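Local coordinates for protein 3-oxo-tetronate kinase (Salmonella typhimurium, PDB 3DQQ) that probably phosphorylates 3-oxo-tetronate at its 4-position with ATP, giving 3-oxo-tetronate 4-phosphate and ADP, at residues G6-D11 against I49-R54; A15-S20 against G222-A227; T87-A92 against P146-T151; V254-S259 against L344-L349; D306-P311 against A415-Q420. All blocks are in the same frame, centred on the assembly; numbering follows the deposited sequence.

Contact 1 of 5, residues G6-D11 against I49-R54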
# COMPACT_ATOMS: atom_id res chain seq x y z
N GLY A 6 -8.24 35.05 5.27
CA GLY A 6 -9.11 33.94 5.66
C GLY A 6 -8.94 32.86 4.61
O GLY A 6 -9.32 33.06 3.44
N VAL A 7 -8.36 31.73 4.99
CA VAL A 7 -8.11 30.69 4.04
C VAL A 7 -9.25 29.69 4.09
O VAL A 7 -9.60 29.27 5.17
CB VAL A 7 -6.80 29.99 4.35
CG1 VAL A 7 -6.56 28.76 3.39
CG2 VAL A 7 -5.69 31.02 4.34
N ILE A 8 -9.83 29.33 2.96
CA ILE A 8 -10.72 28.17 2.92
C ILE A 8 -9.94 27.07 2.21
O ILE A 8 -9.62 27.23 1.07
CB ILE A 8 -12.02 28.48 2.17
CG1 ILE A 8 -12.72 29.66 2.80
CG2 ILE A 8 -12.94 27.29 2.07
CD1 ILE A 8 -13.79 30.26 1.89
N ALA A 9 -9.60 25.99 2.92
CA ALA A 9 -8.68 24.93 2.44
C ALA A 9 -9.46 23.63 2.22
O ALA A 9 -10.30 23.28 3.04
CB ALA A 9 -7.53 24.71 3.42
N ASP A 10 -9.19 22.93 1.12
CA ASP A 10 -9.97 21.78 0.72
C ASP A 10 -9.60 20.47 1.39
O ASP A 10 -10.10 19.40 0.96
CB ASP A 10 -9.94 21.60 -0.82
CG ASP A 10 -8.58 21.08 -1.38
OD1 ASP A 10 -7.52 21.11 -0.68
OD2 ASP A 10 -8.57 20.66 -2.58
N ASP A 11 -8.74 20.52 2.40
CA ASP A 11 -8.34 19.31 3.13
C ASP A 11 -7.58 19.67 4.39
O ASP A 11 -7.25 20.83 4.63
CB ASP A 11 -7.53 18.37 2.24
CG ASP A 11 -5.97 18.60 2.31
OD1 ASP A 11 -5.50 19.62 2.87
OD2 ASP A 11 -5.18 17.74 1.76
N ILE A 49 -9.60 27.80 7.63
CA ILE A 49 -10.69 26.86 7.82
C ILE A 49 -10.46 25.63 6.96
O ILE A 49 -10.33 25.72 5.74
CB ILE A 49 -12.04 27.48 7.42
CG1 ILE A 49 -12.36 28.69 8.30
CG2 ILE A 49 -13.16 26.43 7.48
CD1 ILE A 49 -13.30 29.65 7.64
N SER A 50 -10.42 24.47 7.61
CA SER A 50 -10.22 23.17 6.93
C SER A 50 -11.51 22.41 6.64
O SER A 50 -12.23 22.10 7.54
CB SER A 50 -9.37 22.29 7.83
OG SER A 50 -8.83 21.26 7.04
N LEU A 51 -11.78 22.11 5.38
CA LEU A 51 -12.96 21.40 4.94
C LEU A 51 -12.57 20.08 4.29
O LEU A 51 -11.42 19.89 3.93
CB LEU A 51 -13.68 22.24 3.92
CG LEU A 51 -14.15 23.63 4.39
CD1 LEU A 51 -14.85 24.44 3.23
CD2 LEU A 51 -15.05 23.50 5.60
N LYS A 52 -13.52 19.16 4.14
CA LYS A 52 -13.29 17.93 3.36
C LYS A 52 -13.98 18.03 2.00
O LYS A 52 -14.92 17.33 1.71
CB LYS A 52 -13.74 16.69 4.11
CG LYS A 52 -13.02 16.59 5.50
CD LYS A 52 -13.42 15.32 6.33
CE LYS A 52 -13.02 15.45 7.81
NZ LYS A 52 -14.26 15.33 8.70
N THR A 53 -13.47 18.93 1.18
CA THR A 53 -14.15 19.30 -0.01
C THR A 53 -13.30 19.04 -1.27
O THR A 53 -13.72 19.35 -2.34
CB THR A 53 -14.56 20.78 0.12
OG1 THR A 53 -13.42 21.54 0.51
CG2 THR A 53 -15.70 20.95 1.18
N ARG A 54 -12.14 18.43 -1.15
CA ARG A 54 -11.38 18.12 -2.35
C ARG A 54 -12.08 17.17 -3.33
O ARG A 54 -12.06 17.43 -4.51
CB ARG A 54 -10.04 17.57 -2.00
CG ARG A 54 -9.22 17.24 -3.21
CD ARG A 54 -7.80 16.95 -2.84
NE ARG A 54 -7.20 18.07 -2.16
CZ ARG A 54 -5.96 18.10 -1.72
NH1 ARG A 54 -5.49 19.16 -1.13
NH2 ARG A 54 -5.18 17.06 -1.90

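Contact 2 of 5, residues A15-S20 against G222-A227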
# COMPACT_ATOMS: atom_id res chain seq x y z
N ALA A 15 -4.50 22.34 4.88
CA ALA A 15 -4.86 23.44 5.77
C ALA A 15 -3.69 23.68 6.66
O ALA A 15 -3.24 24.80 6.79
CB ALA A 15 -6.08 23.13 6.61
N THR A 16 -3.14 22.63 7.27
CA THR A 16 -2.09 22.90 8.21
C THR A 16 -0.76 23.27 7.52
O THR A 16 0.02 24.02 8.08
CB THR A 16 -1.95 21.87 9.42
OG1 THR A 16 -0.65 21.31 9.43
CG2 THR A 16 -3.02 20.83 9.46
N ASP A 17 -0.54 22.83 6.30
CA ASP A 17 0.63 23.26 5.52
C ASP A 17 0.59 24.77 5.25
O ASP A 17 1.55 25.49 5.54
CB ASP A 17 0.67 22.48 4.20
CG ASP A 17 1.98 22.70 3.41
OD1 ASP A 17 3.09 22.58 4.02
OD2 ASP A 17 1.92 22.94 2.15
N ILE A 18 -0.52 25.28 4.74
CA ILE A 18 -0.60 26.70 4.50
C ILE A 18 -0.51 27.47 5.82
O ILE A 18 0.20 28.48 5.89
CB ILE A 18 -1.84 27.09 3.65
CG1 ILE A 18 -1.74 28.57 3.25
CG2 ILE A 18 -3.14 26.80 4.36
CD1 ILE A 18 -2.77 29.02 2.20
N ALA A 19 -1.16 26.99 6.87
CA ALA A 19 -1.09 27.71 8.17
C ALA A 19 0.33 27.78 8.66
O ALA A 19 0.76 28.75 9.27
CB ALA A 19 -1.95 27.06 9.21
N SER A 20 1.10 26.76 8.37
CA SER A 20 2.43 26.77 8.84
C SER A 20 3.26 27.78 8.08
O SER A 20 4.09 28.43 8.67
CB SER A 20 3.02 25.39 8.70
OG SER A 20 4.37 25.45 9.12
N GLY A 222 -4.93 29.18 -4.92
CA GLY A 222 -3.63 28.60 -5.06
C GLY A 222 -3.31 27.59 -4.00
O GLY A 222 -4.15 27.25 -3.19
N GLY A 223 -2.07 27.11 -4.02
CA GLY A 223 -1.54 26.28 -2.96
C GLY A 223 -0.92 27.17 -1.93
O GLY A 223 -1.31 28.29 -1.79
N SER A 224 0.06 26.65 -1.21
CA SER A 224 0.70 27.35 -0.11
C SER A 224 1.72 28.39 -0.53
O SER A 224 2.07 29.25 0.27
CB SER A 224 1.43 26.35 0.77
OG SER A 224 0.52 25.48 1.42
N GLY A 225 2.22 28.33 -1.76
CA GLY A 225 3.28 29.25 -2.18
C GLY A 225 2.93 30.73 -2.16
O GLY A 225 3.67 31.56 -1.63
N LEU A 226 1.80 31.07 -2.75
CA LEU A 226 1.35 32.46 -2.78
C LEU A 226 1.12 32.98 -1.38
O LEU A 226 1.40 34.14 -1.12
CB LEU A 226 0.08 32.61 -3.61
CG LEU A 226 -0.49 34.00 -3.77
CD1 LEU A 226 0.57 35.07 -4.15
CD2 LEU A 226 -1.72 33.94 -4.74
N ALA A 227 0.62 32.13 -0.47
CA ALA A 227 0.40 32.56 0.93
C ALA A 227 1.70 33.04 1.54
O ALA A 227 1.77 34.04 2.24
CB ALA A 227 -0.19 31.43 1.76

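Contact 3 of 5, residues T87-A92 against P146-T151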
# COMPACT_ATOMS: atom_id res chain seq x y z
N THR A 87 -0.74 20.27 -6.84
CA THR A 87 -0.84 19.54 -8.08
C THR A 87 -2.27 19.61 -8.69
O THR A 87 -2.65 18.81 -9.56
CB THR A 87 -0.41 18.08 -7.84
OG1 THR A 87 -1.22 17.51 -6.82
CG2 THR A 87 1.02 17.99 -7.39
N PHE A 88 -3.07 20.58 -8.22
CA PHE A 88 -4.35 20.97 -8.85
C PHE A 88 -5.37 19.85 -8.85
O PHE A 88 -6.18 19.68 -9.79
CB PHE A 88 -4.09 21.52 -10.26
CG PHE A 88 -5.07 22.56 -10.69
CD1 PHE A 88 -5.06 23.79 -10.12
CD2 PHE A 88 -6.01 22.29 -11.65
CE1 PHE A 88 -6.00 24.73 -10.48
CE2 PHE A 88 -6.93 23.23 -12.02
CZ PHE A 88 -6.92 24.45 -11.45
N ASP A 89 -5.31 19.07 -7.79
CA ASP A 89 -6.06 17.85 -7.69
C ASP A 89 -7.53 18.19 -7.83
O ASP A 89 -8.10 18.96 -7.01
CB ASP A 89 -5.80 17.17 -6.34
CG ASP A 89 -4.35 16.71 -6.18
OD1 ASP A 89 -3.46 17.50 -6.54
OD2 ASP A 89 -4.10 15.58 -5.70
N SER A 90 -8.13 17.64 -8.89
CA SER A 90 -9.52 17.90 -9.26
C SER A 90 -9.85 17.02 -10.44
O SER A 90 -8.99 16.27 -10.91
CB SER A 90 -9.70 19.34 -9.68
OG SER A 90 -8.78 19.65 -10.71
N THR A 91 -11.09 17.06 -10.91
CA THR A 91 -11.46 16.38 -12.14
C THR A 91 -12.25 17.41 -12.93
O THR A 91 -12.39 18.56 -12.49
CB THR A 91 -12.34 15.13 -11.90
OG1 THR A 91 -13.69 15.53 -11.68
CG2 THR A 91 -11.83 14.23 -10.74
N ALA A 92 -12.80 17.01 -14.08
CA ALA A 92 -13.64 17.93 -14.86
C ALA A 92 -14.92 18.23 -14.08
O ALA A 92 -15.65 19.14 -14.43
CB ALA A 92 -13.98 17.41 -16.19
N PRO A 146 -4.91 7.73 -7.80
CA PRO A 146 -6.08 6.90 -7.50
C PRO A 146 -7.41 7.63 -7.60
O PRO A 146 -8.38 7.03 -8.07
CB PRO A 146 -5.85 6.48 -6.05
CG PRO A 146 -4.41 6.63 -5.80
CD PRO A 146 -3.90 7.67 -6.72
N ILE A 147 -7.48 8.87 -7.12
CA ILE A 147 -8.78 9.59 -7.04
C ILE A 147 -8.94 10.57 -8.18
O ILE A 147 -10.00 10.63 -8.83
CB ILE A 147 -8.96 10.35 -5.69
CG1 ILE A 147 -8.92 9.37 -4.51
CG2 ILE A 147 -10.25 11.14 -5.68
CD1 ILE A 147 -7.49 9.05 -4.04
N ASN A 148 -7.89 11.36 -8.43
CA ASN A 148 -7.91 12.37 -9.48
C ASN A 148 -6.68 12.32 -10.36
O ASN A 148 -5.81 13.17 -10.27
CB ASN A 148 -8.16 13.77 -8.89
CG ASN A 148 -7.46 13.98 -7.59
OD1 ASN A 148 -6.23 14.00 -7.55
ND2 ASN A 148 -8.24 14.13 -6.51
N PRO A 149 -6.64 11.33 -11.28
CA PRO A 149 -5.51 11.17 -12.19
C PRO A 149 -5.45 12.39 -13.11
O PRO A 149 -6.47 12.81 -13.63
CB PRO A 149 -5.87 9.91 -13.00
CG PRO A 149 -7.39 9.82 -12.93
CD PRO A 149 -7.73 10.35 -11.56
N MET A 150 -4.26 12.93 -13.32
CA MET A 150 -4.10 14.18 -14.03
C MET A 150 -3.37 13.88 -15.35
O MET A 150 -2.18 13.61 -15.36
CB MET A 150 -3.32 15.16 -13.17
CG MET A 150 -3.87 15.37 -11.78
SD MET A 150 -5.56 16.09 -11.54
CE MET A 150 -5.21 17.75 -12.21
N THR A 151 -4.09 13.92 -16.46
CA THR A 151 -3.52 13.56 -17.74
C THR A 151 -3.32 14.79 -18.68
O THR A 151 -3.14 14.64 -19.86
CB THR A 151 -4.42 12.49 -18.41
OG1 THR A 151 -5.64 13.08 -18.86
CG2 THR A 151 -4.72 11.30 -17.45
O HOH W 1 -8.83 13.63 -12.34

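Contact 4 of 5, residues V254-S259 against L344-L349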
# COMPACT_ATOMS: atom_id res chain seq x y z
N VAL A 254 3.23 11.79 24.98
CA VAL A 254 2.98 10.45 24.58
C VAL A 254 3.11 10.42 23.06
O VAL A 254 2.75 11.39 22.41
CB VAL A 254 1.59 10.01 25.03
CG1 VAL A 254 0.51 10.84 24.36
CG2 VAL A 254 1.42 8.53 24.77
N VAL A 255 3.69 9.36 22.51
CA VAL A 255 3.63 9.12 21.06
C VAL A 255 2.55 8.08 20.79
O VAL A 255 2.56 7.00 21.39
CB VAL A 255 4.97 8.61 20.50
CG1 VAL A 255 4.86 8.35 19.00
CG2 VAL A 255 6.07 9.60 20.81
N LEU A 256 1.61 8.42 19.92
CA LEU A 256 0.57 7.49 19.49
C LEU A 256 0.77 7.27 17.99
O LEU A 256 0.52 8.15 17.17
CB LEU A 256 -0.83 8.06 19.77
CG LEU A 256 -1.26 8.31 21.21
CD1 LEU A 256 -2.70 8.86 21.25
CD2 LEU A 256 -1.13 7.08 22.09
N SER A 257 1.21 6.08 17.61
CA SER A 257 1.47 5.77 16.22
C SER A 257 0.46 4.79 15.62
O SER A 257 0.37 3.65 16.08
CB SER A 257 2.88 5.20 16.10
OG SER A 257 3.27 5.22 14.77
N GLY A 258 -0.28 5.24 14.60
CA GLY A 258 -1.25 4.43 13.85
C GLY A 258 -0.92 4.15 12.38
O GLY A 258 -1.42 3.21 11.81
N SER A 259 -0.06 4.97 11.77
CA SER A 259 0.37 4.82 10.39
C SER A 259 1.10 3.51 10.07
O SER A 259 1.89 2.96 10.88
CB SER A 259 1.25 6.03 9.99
OG SER A 259 1.84 5.98 8.67
N LEU A 344 -10.41 5.90 22.56
CA LEU A 344 -10.58 5.78 23.99
C LEU A 344 -9.29 6.10 24.78
O LEU A 344 -9.33 6.62 25.90
CB LEU A 344 -10.98 4.36 24.33
CG LEU A 344 -12.32 3.88 23.82
CD1 LEU A 344 -12.33 2.34 23.73
CD2 LEU A 344 -13.43 4.42 24.73
N LEU A 345 -8.16 5.75 24.19
CA LEU A 345 -6.88 5.84 24.86
C LEU A 345 -6.53 7.32 25.04
O LEU A 345 -6.11 7.75 26.14
CB LEU A 345 -5.82 5.10 24.05
CG LEU A 345 -4.39 5.13 24.53
CD1 LEU A 345 -4.32 4.84 26.00
CD2 LEU A 345 -3.56 4.14 23.74
N ALA A 346 -6.77 8.10 23.98
CA ALA A 346 -6.42 9.52 23.98
C ALA A 346 -7.21 10.24 25.04
O ALA A 346 -6.65 10.98 25.82
CB ALA A 346 -6.68 10.15 22.61
N ALA A 347 -8.51 10.00 25.09
CA ALA A 347 -9.33 10.66 26.14
C ALA A 347 -8.75 10.36 27.52
O ALA A 347 -8.50 11.27 28.30
CB ALA A 347 -10.80 10.25 26.05
N ARG A 348 -8.48 9.10 27.81
CA ARG A 348 -7.97 8.74 29.14
C ARG A 348 -6.61 9.33 29.47
O ARG A 348 -6.39 9.75 30.60
CB ARG A 348 -7.95 7.22 29.31
CG ARG A 348 -9.36 6.65 29.42
CD ARG A 348 -9.33 5.17 29.34
NE ARG A 348 -10.49 4.54 29.99
CZ ARG A 348 -10.71 4.52 31.32
NH1 ARG A 348 -9.87 5.10 32.19
NH2 ARG A 348 -11.79 3.89 31.78
N LEU A 349 -5.72 9.38 28.48
CA LEU A 349 -4.42 10.00 28.67
C LEU A 349 -4.58 11.48 29.03
O LEU A 349 -3.96 11.98 29.98
CB LEU A 349 -3.55 9.80 27.41
CG LEU A 349 -3.05 8.37 27.21
CD1 LEU A 349 -2.41 8.17 25.86
CD2 LEU A 349 -2.06 8.04 28.33

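Contact 5 of 5, residues D306-P311 against A415-Q420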
# COMPACT_ATOMS: atom_id res chain seq x y z
N ASP A 306 8.20 6.23 33.66
CA ASP A 306 9.01 7.24 34.29
C ASP A 306 10.33 7.16 33.54
O ASP A 306 11.22 6.38 33.88
CB ASP A 306 9.13 6.93 35.78
CG ASP A 306 10.26 7.68 36.45
OD1 ASP A 306 10.55 8.84 36.02
OD2 ASP A 306 10.85 7.10 37.40
N SER A 307 10.40 7.92 32.45
CA SER A 307 11.52 7.90 31.53
C SER A 307 11.64 9.33 31.11
O SER A 307 10.74 10.13 31.33
CB SER A 307 11.21 7.03 30.31
OG SER A 307 9.97 7.39 29.74
N GLU A 308 12.78 9.67 30.53
CA GLU A 308 12.97 11.02 30.03
C GLU A 308 11.97 11.25 28.86
O GLU A 308 11.05 12.07 28.98
CB GLU A 308 14.43 11.23 29.62
CG GLU A 308 14.74 12.55 28.86
CD GLU A 308 16.09 12.48 28.06
OE1 GLU A 308 17.12 12.01 28.68
OE2 GLU A 308 16.10 12.89 26.84
N LEU A 309 12.13 10.50 27.77
CA LEU A 309 11.29 10.67 26.59
C LEU A 309 9.91 10.03 26.77
O LEU A 309 9.73 9.14 27.60
CB LEU A 309 11.99 10.06 25.39
CG LEU A 309 13.27 10.72 24.93
CD1 LEU A 309 13.98 9.78 23.99
CD2 LEU A 309 13.00 12.05 24.24
N ALA A 310 8.95 10.46 25.94
CA ALA A 310 7.55 10.01 25.99
C ALA A 310 7.40 8.53 25.59
O ALA A 310 7.94 8.09 24.57
CB ALA A 310 6.67 10.89 25.08
N PRO A 311 6.61 7.78 26.37
CA PRO A 311 6.22 6.44 26.00
C PRO A 311 5.50 6.40 24.67
O PRO A 311 4.81 7.34 24.33
CB PRO A 311 5.25 6.05 27.10
CG PRO A 311 5.61 6.90 28.24
CD PRO A 311 6.01 8.18 27.64
N ALA A 415 10.65 16.18 17.97
CA ALA A 415 9.42 16.76 18.49
C ALA A 415 9.53 17.16 19.95
O ALA A 415 8.90 18.10 20.39
CB ALA A 415 8.30 15.76 18.31
N GLN A 416 10.33 16.42 20.71
CA GLN A 416 10.46 16.63 22.13
C GLN A 416 11.70 17.41 22.48
O GLN A 416 11.66 18.32 23.29
CB GLN A 416 10.52 15.27 22.82
CG GLN A 416 9.19 14.58 22.99
CD GLN A 416 9.30 13.16 23.51
OE1 GLN A 416 9.56 12.22 22.77
NE2 GLN A 416 9.08 13.00 24.80
N ARG A 417 12.83 17.03 21.89
CA ARG A 417 14.14 17.52 22.30
C ARG A 417 14.42 18.93 21.81
O ARG A 417 15.10 19.70 22.48
CB ARG A 417 15.24 16.61 21.74
CG ARG A 417 15.35 15.28 22.43
CD ARG A 417 16.32 15.30 23.59
NE ARG A 417 16.47 13.97 24.18
CZ ARG A 417 17.13 12.95 23.60
NH1 ARG A 417 17.70 13.06 22.39
NH2 ARG A 417 17.20 11.80 24.24
N GLU A 418 13.92 19.26 20.63
CA GLU A 418 14.07 20.61 20.12
C GLU A 418 12.96 21.55 20.57
O GLU A 418 12.84 22.63 20.03
CB GLU A 418 14.19 20.58 18.61
CG GLU A 418 15.52 19.96 18.20
CD GLU A 418 15.51 19.36 16.79
OE1 GLU A 418 14.87 19.96 15.86
OE2 GLU A 418 16.15 18.29 16.62
N PHE A 419 12.15 21.17 21.55
CA PHE A 419 11.11 22.05 22.03
C PHE A 419 10.89 21.81 23.49
O PHE A 419 10.16 20.94 23.86
CB PHE A 419 9.83 21.81 21.26
CG PHE A 419 9.99 22.00 19.80
CD1 PHE A 419 9.77 23.24 19.23
CD2 PHE A 419 10.43 20.97 19.00
CE1 PHE A 419 9.94 23.44 17.87
CE2 PHE A 419 10.61 21.16 17.64
CZ PHE A 419 10.36 22.41 17.08
N GLN A 420 11.49 22.61 24.33
CA GLN A 420 11.52 22.25 25.70
C GLN A 420 10.38 22.82 26.53
O GLN A 420 9.45 22.11 26.86
CB GLN A 420 12.88 22.66 26.26
CG GLN A 420 14.06 22.01 25.54
CD GLN A 420 14.36 20.59 26.03
OE1 GLN A 420 14.35 20.31 27.23
NE2 GLN A 420 14.65 19.71 25.09

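Contact 1 of 5, residues G6-D11 against I49-R54
The guanidinium of Arg54 overlaps the carboxylate of Asp11, their planes only 21° apart, with Asp11 OD2 over one face and 3.2 Å from Arg54 NH1. No N-H points at that oxygen, and charge alone makes this a salt bridge. Asp10 approaches the same group at its edge, and here the bridge is hydrogen-bonded: Arg54 NH1 donates to the syn side of Asp10 OD1 (2.9 Å), while NE reaches Asp10 OD2 from above the carboxylate plane (3.0 Å). A bend at chi3 (-58°) turns the otherwise extended arginine back so that NE and NH1 grip both oxygens side-on.

Behind this network, strands 5-9 and 46-50 run parallel. Ile49 N bonds to Val7 O (2.9 Å), Ala9 N to Ile49 O (2.9 Å), and Leu51 N to Ala9 O (3.0 Å), which carries the ladder one residue past the second strand. Ile8 and Ile49 share one face, where both touch Leu72 of helix 58-74, and Ile8 CG2 also meets Leu51 CD1. Ala9 and Ser50 line the other face, against Ala15. Asp11 is the N-cap of helix 12-24, its OD1 accepting from Gly14 N, and its carbonyl O takes a weak bond from Ser50 OG. One arginine thus draws two consecutive acidic side chains together at the C-terminal strand ends, its positive charge probably easing their mutual repulsion.

Contact 2 of 5, residues A15-S20 against G222-A227
Ser224 points its CB at helix 12-24 and lies opposite Ile18, their CA atoms 4.8 Å apart, where that helix runs beside the start of helix 224-235. The short side chains of Ser224 and Ala227 are consistent with so close an approach. Ser224 OG, anti to its own carbonyl carbon, comes to 3.6 Å from Ile18 CB. Ile18 sends CG1 anti to its backbone N (chi1 -171°) and continues nearly straight, so that the chain reaches across to Ala227 one turn further along the second helix. There the methyl of Ala227, which points toward the first helix, meets the end of the isoleucine, CB lying 3.6 Å from Ile18 CD1.

On the other flank of Ser224 is Asp17. Its CB points past the second helix, but the carboxylate end comes nearer, and OD2 accepts a hydrogen bond from Ser224 OG (3.0 Å). The hydroxyl comes from above the carboxylate plane, 52° out of it.

Ile18 also rests on Val48 of strand 46-50 and on Tyr81 and Lys83 of strand 79-83, and Tyr81 OH donates to Gly223 O. The chemistry is divided accordingly. Isoleucine and alanine make an apolar seam, while a single hydroxyl-carboxylate bond, at the partly exposed Asp17, satisfies the buried serine and ties together two helices about two hundred residues apart in sequence.

Contact 3 of 5, residues T87-A92 against P146-T151
Met150 makes the main van der Waals contact, reaching in from loop 146-151 to pack on the backbone of 87-92. Bends at both chi2 and chi3 (-63° and -66°) curl the side chain so that its methyl, CE, is set against the carbonyls of Thr87 and Phe88, 3.8 Å from Thr87 O. The apolar pair here is Met150 CE with Phe88 CB (4.4 Å). The sulphur SD is 3.5 Å from Ser90 O. A second, looser touch is that of Thr91 CG2 on Asn148 CB (4.1 Å), the two side chains crossing at about a right angle. Two flat groups also meet, the carboxylate of Asp89 and the amide of Asn148, with their planes 75° apart.

The polar link between the two backbones is a water, which donates to Ser90 O (3.0 Å) and to Pro149 O (2.8 Å). Within the first loop, Ser90 OG bonds to Phe88 O (2.8 Å), and Gln162 lies at the same hydroxyl.

Helix 155-160 backs the contact, Leu158 touching both Phe88 and Met150. From the second subunit, Gln326 bonds to Thr87 OG1, and Leu322 and Tyr329 of that subunit pack on Pro146 and Ile147. Two irregular loops of the sugar-binding domain, following strands 79-83 and 135-136, are therefore joined by a methionine and a bridging water at the dimer interface.

Contact 4 of 5, residues V254-S259 against L344-L349
Leu349 N donates to Leu345 O over 2.9 Å, and this turn of helix 336-351 sets two leucine side chains one above the other, both facing strand 253-257. The contact is a helix packed on a sheet, part of the layered alpha/beta core of the nucleotide-binding C-terminal domain. Strand and helix run almost exactly antiparallel (172°), their axes 11.1 Å apart, and no polar atom bridges the gap.

Alternate strand residues, Val254 and Leu256, point at the helix. Val254 holds CG2 anti to its backbone N and lays it on Leu349 CD1 (4.0 Å). Leu256 is the busier of the two. Its CG stands anti to the carbonyl carbon, and the two methyls then divide the helix surface: CD1 turns to Ala346 CB (4.4 Å), while CD2 touches the tips of both Leu345 and Leu349. Leu256 and Leu349 lie alongside each other, running opposite ways, whereas Leu256 and Leu345 meet at a slant.

Phe357 of the adjoining strand 356-360 and Val368 of helix 362-371 widen this apolar layer, Phe357 touching both Val254 and Leu349, Val368 both Leu256 and Ala346. Leu349 also packs on Val302 of helix 288-304. Strand 253-257 runs on to Ser259, which probably binds ATP. At the middle of the contact, Leu256 CD2 is 4.1 Å from Leu349 CD1 and 4.2 Å from Leu345 CD2.

Contact 5 of 5, residues D306-P311 against A415-Q420
The C-terminal end of helix 411-417 meets the loop that joins helix 288-304 to strand 312-314, and a salt bridge between Glu308 and Arg417 marks the outer edge of this junction. Arg417 grips a single oxygen with two nitrogens: NE lies 2.9 Å and NH2 3.0 Å from Glu308 OE2, which sits near the guanidinium plane, at its edge. The two bonds reach the oxygen differently, NE nearly along the C-O axis and NH2 on the syn side, and the carboxylate and guanidinium planes stand 53° apart. Glu308 is extended, CG anti to its backbone N (chi1 171°), whereas Arg417 bends at chi2 (-90°) to bring its head round to the loop.

Leu309 packs against both helix residues. Its CD1 is 3.8 Å from Arg417 NH2, and CD2 comes against the end of Gln416, the two side chains meeting at a slant. Gln416 stretches out from the helix toward the loop, and its terminal group ends beside the backbone N and the methyl of Ala310. The chain on both sides is held locally: Ser307 OG bonds to Leu309 O (2.8 Å), and Gln420 NE2 turns back to Arg417 O. Tyr271 adds a hydrogen bond from the neighbouring helix 262-271 to Ala310 O.

The contact combines an exposed ion pair with buried packing. Glu308 and Arg417 are exposed, so water probably weakens their attraction, while Gln416, Leu309 and Ala310 are buried and supply the close packing.

How the contacts relate
Contacts 1, 2 and 3 belong to the sugar-binding part of the chain and contact 4 to the nucleotide-binding part. Contact 1 is the hub of the first group: Ser50 OG packs on Ala15 CB of contact 2 (3.4 Å), and Arg54 CD on Asp89 CB of contact 3 (4.0 Å). Contacts 4 and 5 adjoin likewise, through a probable hydrogen bond from Val255 N to Pro311 O (2.9 Å). Between the groups, the centres of contacts 1 and 4 are about 26 Å apart, their nearest atoms about 15 Å. Both reach toward the probable ATP site: contact 4 contains Ser259, and the side chain of Lys52 in contact 1 is about 8 Å from that of Glu363.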